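Local structure of uncharacterized protein (Mycobacterium tuberculosis, 6Y56) at residues D25-H30 / G92-G97; P74-V79 / F128-L133; G88-G93 / R111-E116. The protein is a nucleotidyltransferase toxin of a toxin-antitoxin system, MenT4, and probably blocks growth by modifying the acceptor stems of tRNA. All coordinates share one frame; numbering follows the deposited sequence.

Contact 1. Residues D25-H30 / G92-G97; sequences DVAQDH and GGFEFG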
loop_
_atom_site.group_PDB
_atom_site.type_symbol
_atom_site.label_atom_id
_atom_site.label_comp_id
_atom_site.label_asym_id
_atom_site.label_seq_id
_atom_site.Cartn_x
_atom_site.Cartn_y
_atom_site.Cartn_z
ATOM N N ASP A 25 10.556 7.234 -6.534
ATOM C CA ASP A 25 10.824 5.839 -6.194
ATOM C C ASP A 25 12.199 5.701 -5.544
ATOM O O ASP A 25 12.355 5.042 -4.501
ATOM C CB ASP A 25 10.725 4.980 -7.467
ATOM C CG ASP A 25 10.899 3.495 -7.199
ATOM O OD1 ASP A 25 10.019 2.904 -6.545
ATOM O OD2 ASP A 25 11.915 2.902 -7.639
ATOM N N VAL A 26 13.207 6.347 -6.134
ATOM C CA VAL A 26 14.550 6.309 -5.570
ATOM C C VAL A 26 14.577 6.997 -4.211
ATOM O O VAL A 26 15.190 6.495 -3.255
ATOM C CB VAL A 26 15.550 6.953 -6.551
ATOM C CG1 VAL A 26 16.910 7.112 -5.905
ATOM C CG2 VAL A 26 15.660 6.132 -7.816
ATOM N N ALA A 27 13.926 8.164 -4.102
ATOM C CA ALA A 27 13.897 8.891 -2.833
ATOM C C ALA A 27 13.259 8.053 -1.734
ATOM O O ALA A 27 13.750 8.035 -0.598
ATOM C CB ALA A 27 13.151 10.215 -3.012
ATOM N N GLN A 28 12.175 7.339 -2.057
ATOM C CA GLN A 28 11.551 6.456 -1.075
ATOM C C GLN A 28 12.523 5.406 -0.554
ATOM O O GLN A 28 12.511 5.078 0.641
ATOM C CB GLN A 28 10.358 5.738 -1.695
ATOM C CG GLN A 28 9.186 6.608 -2.032
ATOM C CD GLN A 28 8.184 5.871 -2.873
ATOM O OE1 GLN A 28 8.544 4.952 -3.615
ATOM N NE2 GLN A 28 6.924 6.263 -2.773
ATOM N N ASP A 29 13.345 4.821 -1.438
ATOM C CA ASP A 29 14.320 3.832 -0.975
ATOM C C ASP A 29 15.276 4.449 0.029
ATOM O O ASP A 29 15.668 3.806 1.013
ATOM C CB ASP A 29 15.147 3.279 -2.137
ATOM C CG ASP A 29 14.325 2.507 -3.135
ATOM O OD1 ASP A 29 13.184 2.098 -2.813
ATOM O OD2 ASP A 29 14.833 2.305 -4.248
ATOM N N HIS A 30 15.672 5.693 -0.222
ATOM C CA HIS A 30 16.573 6.398 0.681
ATOM C C HIS A 30 15.895 6.680 2.015
ATOM O O HIS A 30 16.522 6.538 3.072
ATOM C CB HIS A 30 17.068 7.690 0.018
ATOM C CG HIS A 30 18.120 7.468 -1.026
ATOM N ND1 HIS A 30 17.877 6.789 -2.200
ATOM C CD2 HIS A 30 19.426 7.829 -1.065
ATOM C CE1 HIS A 30 18.988 6.735 -2.917
ATOM N NE2 HIS A 30 19.943 7.357 -2.248
ATOM N N GLY A 92 22.132 11.262 1.858
ATOM C CA GLY A 92 22.911 11.588 0.679
ATOM C C GLY A 92 22.383 12.855 0.038
ATOM O O GLY A 92 22.208 13.888 0.694
ATOM N N GLY A 93 22.091 12.771 -1.255
ATOM C CA GLY A 93 21.632 13.919 -2.010
ATOM C C GLY A 93 20.194 14.336 -1.751
ATOM O O GLY A 93 19.806 15.428 -2.175
ATOM N N PHE A 94 19.395 13.503 -1.087
ATOM C CA PHE A 94 17.978 13.804 -0.911
ATOM C C PHE A 94 17.718 14.500 0.416
ATOM O O PHE A 94 18.269 14.113 1.451
ATOM C CB PHE A 94 17.133 12.530 -0.925
ATOM C CG PHE A 94 17.071 11.851 -2.261
ATOM C CD1 PHE A 94 16.177 12.270 -3.241
ATOM C CD2 PHE A 94 17.932 10.801 -2.537
ATOM C CE1 PHE A 94 16.131 11.634 -4.478
ATOM C CE2 PHE A 94 17.890 10.157 -3.766
ATOM C CZ PHE A 94 16.991 10.571 -4.736
ATOM N N GLU A 95 16.829 15.486 0.387
ATOM C CA GLU A 95 16.264 16.093 1.582
ATOM C C GLU A 95 14.768 15.846 1.571
ATOM O O GLU A 95 14.133 15.896 0.511
ATOM C CB GLU A 95 16.520 17.607 1.618
ATOM C CG GLU A 95 16.141 18.258 2.946
ATOM C CD GLU A 95 16.249 19.772 2.910
ATOM O OE1 GLU A 95 17.042 20.295 2.100
ATOM O OE2 GLU A 95 15.539 20.437 3.694
ATOM N N PHE A 96 14.211 15.579 2.748
ATOM C CA PHE A 96 12.811 15.218 2.894
ATOM C C PHE A 96 12.091 16.217 3.782
ATOM O O PHE A 96 12.677 16.806 4.690
ATOM C CB PHE A 96 12.682 13.835 3.521
ATOM C CG PHE A 96 13.339 12.759 2.706
ATOM C CD1 PHE A 96 12.634 12.107 1.701
ATOM C CD2 PHE A 96 14.669 12.430 2.899
ATOM C CE1 PHE A 96 13.233 11.124 0.935
ATOM C CE2 PHE A 96 15.267 11.436 2.124
ATOM C CZ PHE A 96 14.549 10.797 1.142
ATOM N N GLY A 97 10.809 16.383 3.515
ATOM C CA GLY A 97 9.948 17.150 4.396
ATOM C C GLY A 97 8.567 16.539 4.378
ATOM O O GLY A 97 8.134 15.968 3.370
#

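Contact 2. Residues P74-V79 / F128-L133; sequences PDDEVV and FARRPL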
loop_
_atom_site.group_PDB
_atom_site.type_symbol
_atom_site.label_atom_id
_atom_site.label_comp_id
_atom_site.label_asym_id
_atom_site.label_seq_id
_atom_site.Cartn_x
_atom_site.Cartn_y
_atom_site.Cartn_z
ATOM N N PRO A 74 0.179 1.330 15.388
ATOM C CA PRO A 74 -0.913 1.580 16.341
ATOM C C PRO A 74 -0.644 2.681 17.362
ATOM O O PRO A 74 -1.612 3.232 17.906
ATOM C CB PRO A 74 -1.103 0.216 17.020
ATOM C CG PRO A 74 -0.615 -0.778 16.003
ATOM C CD PRO A 74 0.549 -0.099 15.327
ATOM N N ASP A 75 0.611 3.015 17.658
ATOM C CA ASP A 75 0.942 3.922 18.754
ATOM C C ASP A 75 1.261 5.303 18.190
ATOM O O ASP A 75 2.172 5.449 17.371
ATOM C CB ASP A 75 2.141 3.375 19.531
ATOM C CG ASP A 75 2.437 4.157 20.814
ATOM O OD1 ASP A 75 1.880 5.256 21.008
ATOM O OD2 ASP A 75 3.232 3.653 21.641
ATOM N N ASP A 76 0.535 6.319 18.661
ATOM C CA ASP A 76 0.776 7.688 18.211
ATOM C C ASP A 76 2.215 8.128 18.470
ATOM O O ASP A 76 2.757 8.947 17.722
ATOM C CB ASP A 76 -0.174 8.651 18.931
ATOM C CG ASP A 76 -1.622 8.479 18.513
ATOM O OD1 ASP A 76 -1.889 7.852 17.472
ATOM O OD2 ASP A 76 -2.508 8.962 19.242
ATOM N N GLU A 77 2.840 7.619 19.530
ATOM C CA GLU A 77 4.218 8.005 19.814
ATOM C C GLU A 77 5.175 7.508 18.746
ATOM O O GLU A 77 6.153 8.190 18.426
ATOM C CB GLU A 77 4.643 7.456 21.163
ATOM C CG GLU A 77 4.363 8.412 22.259
ATOM C CD GLU A 77 4.424 7.736 23.587
ATOM O OE1 GLU A 77 5.543 7.463 24.078
ATOM O OE2 GLU A 77 3.337 7.437 24.122
ATOM N N VAL A 78 4.916 6.315 18.203
ATOM C CA VAL A 78 5.752 5.782 17.132
ATOM C C VAL A 78 5.574 6.606 15.862
ATOM O O VAL A 78 6.542 6.920 15.165
ATOM C CB VAL A 78 5.435 4.293 16.905
ATOM C CG1 VAL A 78 6.061 3.803 15.608
ATOM C CG2 VAL A 78 5.912 3.476 18.091
ATOM N N VAL A 79 4.330 6.980 15.555
ATOM C CA VAL A 79 4.061 7.843 14.409
ATOM C C VAL A 79 4.855 9.131 14.522
ATOM O O VAL A 79 5.515 9.563 13.573
ATOM C CB VAL A 79 2.551 8.116 14.294
ATOM C CG1 VAL A 79 2.266 9.111 13.180
ATOM C CG2 VAL A 79 1.786 6.814 14.072
ATOM N N PHE A 128 -0.247 6.526 8.290
ATOM C CA PHE A 128 -0.019 5.596 9.389
ATOM C C PHE A 128 -1.362 5.095 9.884
ATOM O O PHE A 128 -2.118 5.854 10.505
ATOM C CB PHE A 128 0.696 6.295 10.534
ATOM C CG PHE A 128 2.046 6.810 10.183
ATOM C CD1 PHE A 128 2.199 8.074 9.648
ATOM C CD2 PHE A 128 3.171 6.045 10.420
ATOM C CE1 PHE A 128 3.440 8.576 9.333
ATOM C CE2 PHE A 128 4.424 6.541 10.114
ATOM C CZ PHE A 128 4.555 7.805 9.564
ATOM N N ALA A 129 -1.651 3.822 9.634
ATOM C CA ALA A 129 -2.897 3.225 10.083
ATOM C C ALA A 129 -2.825 2.916 11.571
ATOM O O ALA A 129 -1.782 2.496 12.086
ATOM C CB ALA A 129 -3.149 1.922 9.323
ATOM N N ARG A 130 -3.947 3.113 12.262
ATOM C CA ARG A 130 -4.037 2.860 13.693
ATOM C C ARG A 130 -4.441 1.430 14.015
ATOM O O ARG A 130 -4.011 0.893 15.043
ATOM C CB ARG A 130 -5.070 3.804 14.312
ATOM C CG ARG A 130 -5.077 3.799 15.821
ATOM C CD ARG A 130 -6.232 4.625 16.373
ATOM N NE ARG A 130 -6.287 5.965 15.791
ATOM C CZ ARG A 130 -5.575 6.998 16.227
ATOM N NH1 ARG A 130 -4.743 6.847 17.249
ATOM N NH2 ARG A 130 -5.689 8.182 15.638
ATOM N N ARG A 131 -5.278 0.815 13.178
ATOM C CA ARG A 131 -5.810 -0.502 13.502
ATOM C C ARG A 131 -4.705 -1.538 13.364
ATOM O O ARG A 131 -4.010 -1.561 12.347
ATOM C CB ARG A 131 -6.971 -0.857 12.572
ATOM C CG ARG A 131 -7.805 -2.039 13.071
ATOM C CD ARG A 131 -8.899 -2.449 12.089
ATOM N NE ARG A 131 -9.531 -1.289 11.469
ATOM C CZ ARG A 131 -10.222 -1.321 10.334
ATOM N NH1 ARG A 131 -10.398 -2.464 9.671
ATOM N NH2 ARG A 131 -10.734 -0.195 9.857
ATOM N N PRO A 132 -4.502 -2.396 14.356
ATOM C CA PRO A 132 -3.451 -3.411 14.238
ATOM C C PRO A 132 -3.690 -4.344 13.054
ATOM O O PRO A 132 -4.827 -4.678 12.714
ATOM C CB PRO A 132 -3.544 -4.173 15.566
ATOM C CG PRO A 132 -4.202 -3.202 16.514
ATOM C CD PRO A 132 -5.158 -2.413 15.675
ATOM N N LEU A 133 -2.594 -4.764 12.427
ATOM C CA LEU A 133 -2.667 -5.806 11.412
ATOM C C LEU A 133 -3.098 -7.121 12.042
ATOM O O LEU A 133 -2.856 -7.387 13.223
ATOM C CB LEU A 133 -1.319 -5.997 10.727
ATOM C CG LEU A 133 -0.913 -4.818 9.846
ATOM C CD1 LEU A 133 0.475 -5.026 9.281
ATOM C CD2 LEU A 133 -1.914 -4.590 8.711
HETATM O O HOH W 1 -4.060 10.084 16.078
#

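Contact 3. Residues G88-G93 / R111-E116; sequences GARVGG and RVRHTE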
loop_
_atom_site.group_PDB
_atom_site.type_symbol
_atom_site.label_atom_id
_atom_site.label_comp_id
_atom_site.label_asym_id
_atom_site.label_seq_id
_atom_site.Cartn_x
_atom_site.Cartn_y
_atom_site.Cartn_z
ATOM N N GLY A 88 12.887 17.147 7.492
ATOM C CA GLY A 88 14.176 17.802 7.486
ATOM C C GLY A 88 15.360 16.879 7.298
ATOM O O GLY A 88 16.494 17.367 7.237
ATOM N N ALA A 89 15.133 15.572 7.198
ATOM C CA ALA A 89 16.223 14.614 7.098
ATOM C C ALA A 89 16.892 14.688 5.732
ATOM O O ALA A 89 16.260 14.983 4.709
ATOM C CB ALA A 89 15.699 13.191 7.311
ATOM N N ARG A 90 18.182 14.386 5.723
ATOM C CA ARG A 90 18.945 14.221 4.501
ATOM C C ARG A 90 19.487 12.800 4.463
ATOM O O ARG A 90 19.893 12.247 5.492
ATOM C CB ARG A 90 20.095 15.239 4.431
ATOM C CG ARG A 90 21.104 14.953 3.333
ATOM C CD ARG A 90 22.043 16.137 3.080
ATOM N NE ARG A 90 21.299 17.326 2.686
ATOM C CZ ARG A 90 20.843 17.551 1.463
ATOM N NH1 ARG A 90 20.166 18.663 1.202
ATOM N NH2 ARG A 90 21.064 16.671 0.497
ATOM N N VAL A 91 19.424 12.181 3.288
ATOM C CA VAL A 91 20.059 10.893 3.050
ATOM C C VAL A 91 20.819 11.083 1.753
ATOM O O VAL A 91 20.214 11.123 0.679
ATOM C CB VAL A 91 19.055 9.741 2.935
ATOM C CG1 VAL A 91 19.794 8.432 2.719
ATOM C CG2 VAL A 91 18.167 9.663 4.173
ATOM N N GLY A 92 22.132 11.262 1.858
ATOM C CA GLY A 92 22.911 11.588 0.679
ATOM C C GLY A 92 22.383 12.855 0.038
ATOM O O GLY A 92 22.208 13.888 0.694
ATOM N N GLY A 93 22.091 12.771 -1.255
ATOM C CA GLY A 93 21.632 13.919 -2.010
ATOM C C GLY A 93 20.194 14.336 -1.751
ATOM O O GLY A 93 19.806 15.428 -2.175
ATOM N N ARG A 111 7.482 15.716 0.607
ATOM C CA ARG A 111 8.209 16.433 -0.422
ATOM C C ARG A 111 9.657 15.987 -0.374
ATOM O O ARG A 111 10.203 15.735 0.701
ATOM C CB ARG A 111 8.090 17.942 -0.229
ATOM C CG ARG A 111 6.702 18.461 -0.597
ATOM C CD ARG A 111 6.637 19.980 -0.597
ATOM N NE ARG A 111 5.350 20.484 -1.078
ATOM C CZ ARG A 111 4.283 20.687 -0.309
ATOM N NH1 ARG A 111 4.331 20.421 0.993
ATOM N NH2 ARG A 111 3.158 21.154 -0.843
ATOM N N VAL A 112 10.252 15.807 -1.543
ATOM C CA VAL A 112 11.629 15.351 -1.634
ATOM C C VAL A 112 12.358 16.267 -2.605
ATOM O O VAL A 112 11.772 16.741 -3.581
ATOM C CB VAL A 112 11.748 13.857 -2.035
ATOM C CG1 VAL A 112 10.743 12.989 -1.277
ATOM C CG2 VAL A 112 11.550 13.654 -3.503
ATOM N N ARG A 113 13.622 16.542 -2.316
ATOM C CA ARG A 113 14.421 17.375 -3.204
ATOM C C ARG A 113 15.835 16.828 -3.255
ATOM O O ARG A 113 16.450 16.586 -2.214
ATOM C CB ARG A 113 14.444 18.829 -2.727
ATOM C CG ARG A 113 15.128 19.778 -3.697
ATOM C CD ARG A 113 15.304 21.150 -3.065
ATOM N NE ARG A 113 15.820 21.038 -1.705
ATOM C CZ ARG A 113 17.098 20.825 -1.406
ATOM N NH1 ARG A 113 17.997 20.701 -2.373
ATOM N NH2 ARG A 113 17.476 20.728 -0.137
ATOM N N HIS A 114 16.353 16.636 -4.458
ATOM C CA HIS A 114 17.715 16.168 -4.618
ATOM C C HIS A 114 18.599 17.328 -5.042
ATOM O O HIS A 114 18.200 18.147 -5.872
ATOM C CB HIS A 114 17.791 15.051 -5.655
ATOM C CG HIS A 114 19.127 14.391 -5.715
ATOM N ND1 HIS A 114 20.176 14.910 -6.446
ATOM C CD2 HIS A 114 19.604 13.276 -5.114
ATOM C CE1 HIS A 114 21.235 14.134 -6.306
ATOM N NE2 HIS A 114 20.914 13.134 -5.503
ATOM N N THR A 115 19.807 17.378 -4.471
ATOM C CA THR A 115 20.704 18.511 -4.698
ATOM C C THR A 115 20.939 18.764 -6.181
ATOM O O THR A 115 20.943 19.916 -6.628
ATOM C CB THR A 115 22.036 18.276 -3.982
ATOM O OG1 THR A 115 22.689 17.130 -4.546
ATOM C CG2 THR A 115 21.816 18.052 -2.489
ATOM N N GLU A 116 21.140 17.701 -6.961
ATOM C CA GLU A 116 21.370 17.815 -8.395
ATOM C C GLU A 116 20.116 17.594 -9.224
ATOM O O GLU A 116 19.845 18.365 -10.150
ATOM C CB GLU A 116 22.449 16.818 -8.836
ATOM C CG GLU A 116 23.678 16.791 -7.926
ATOM C CD GLU A 116 24.505 15.521 -8.091
ATOM O OE1 GLU A 116 24.629 14.746 -7.114
ATOM O OE2 GLU A 116 25.033 15.300 -9.201
#

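Contact 1. Residues D25-H30 / G92-G97
Phe94 is the main bump of this contact, and Val26, Ala27 and His30 on segment 25-30 of helix 19-38 form the hollow that receives it. That segment and strand 94-97 cross at 82°, with their axes 9.4 Å apart at closest approach. One face of the Phe94 ring lies on Ala27. The Ala27 CA stands over the ring centre in a CH-pi contact, 4.0 Å from the Phe94 centroid. Beside it, Ala27 CB lies 3.6 Å from Phe94 CE1. Val26 CG1 reaches the tip of the ring at an oblique angle, 3.7 Å from Phe94 CZ. His30 forms another wall of the hollow. The edge of Phe94 points at the His30 face in a T-shaped pair, with centroids 4.7 Å apart and planes at 57°. Phe94 CE2 stands over the centre of the imidazole. His30 CG is anti to the carbonyl carbon (chi1 -76°). His30 ND1 donates to Val26 O at 2.9 Å, from above the carbonyl plane, which probably restrains the imidazole. Phe96 is a smaller second bump. It presents its edge, with Phe96 CZ 3.4 Å from Ala27 O, and His30 CB lies near the same ring plane. Leu23 and Leu31 of the same helix extend the packing onto Phe94 and Phe96. Val91 of strand 90-91 and Val112 of strand 107-114 touch Phe96, so the helix packs on this end of the mixed sheet.

Contact 2. Residues P74-V79 / F128-L133
The backbones come closest at Pro74 and Arg130, with CA atoms 4.3 Å apart, and they are wider at Val79 and Phe128, where the CA atoms are 6.8 Å apart. At the close point Pro74 CA makes a CA-H...O contact of 3.4 Å with Arg130 O. The Pro74 ring also approaches Pro132, where the two CG atoms are 4.4 Å apart. The buried part of the contact is Val79 on Phe128. Val79 CG1 is anti to the backbone N (chi1 175°) and lies over one face of the Phe128 ring. Val79 CG1 is offset toward the rim, 3.9 Å from the centroid of the Phe128 ring, in a CH-pi contact. The other branch, Val79 CG2, rests 3.7 Å from Phe128 CB. The two side chains run alongside in opposite senses. Val82 and Cys83 of helix 76-86 continue this cover of Phe128. The polar part is exposed. Arg130 NH1 forms a salt bridge with Asp76 OD1 at 3.0 Å, but its hydrogen bond is weak. The carboxylate and guanidinium planes stand 81° apart, and the N-H points well off the acceptor, at 126°. The stronger partner of Asp76 OD1 is Arg106, whose guanidinium also donates to Phe128 O. Asp75 is the N-cap of helix 76-86, and Asp75 OD1 accepts from Glu77 N at 2.9 Å. Ala129 bonds through its backbone to Phe71 and Ala73, which places strand 125-129 beside strand 68-72. This pair of parallel strands, with a helix following the first and packing back on the second, belongs to the mixed-sheet core of the nucleotidyltransferase fold.

Contact 3. Residues G88-G93 / R111-E116
His114 meets Gly93 through two torsions: CG is anti to the backbone N (chi1 -171°), and chi2 of -83° turns a ring face toward the Gly93 carbonyl. Gly93 O lies 3.5 Å above the His114 ring plane, offset toward the rim. Gly93 has no side chain, and its CA lies 3.7 Å from His114 NE2. Gly93 O accepts a hydrogen bond of 3.0 Å from Thr115 N, tilted from the carbonyl plane. Gly93 O also receives a CA-H...O contact of 3.3 Å from His114 CA. The imidazole is held on its other nitrogen, since His114 ND1 accepts from the backbone N of Glu116 and of Leu117. The Arg90 chain is bent, and Arg90 NH2 donates to Gly92 O at 3.0 Å, in the carbonyl plane and on a lone pair. Arg90 NH2 lies 3.4 Å from Thr115 CG2, with the two side chains crossing at about a right angle. Arg90 NH1 and Arg113 NH2 are only 3.6 Å apart despite their like charges. Glu95, the salt-bridge partner of Arg113, also makes a long, weak ion pair with Arg90 and probably offsets this. The Glu95 to Arg113 bridge is modelled unusually short, so its exact geometry is doubtful. Strands 90-91, 94-100 and 107-114 form an antiparallel beta meander at the edge of the mixed sheet, with 90-91 outermost. The side chains of Val91 and Val112 touch helix 19-38.

All three contacts reach the one mixed sheet. Contacts 1 and 3 lie together at its end with strand 90-91, their centres about 5 Å apart. They share Gly92 and Gly93 and join strands 90-91, 94-100 and 107-114, with helix 19-38 packed against them. Contact 2 is at strand 125-129, its centre about 23 Å from that of contact 1 and 26 Å from that of contact 3, and touches neither. Along the chain the order is 25-30, 74-79, 88-93, 92-97, 111-116 and 128-133. Contact 3 falls between the segments of contact 2, while contacts 1 and 2 alternate. Contact 1 packs helix 19-38 and contact 2 helix 76-86 on the sheet; contact 3 joins its edge strands.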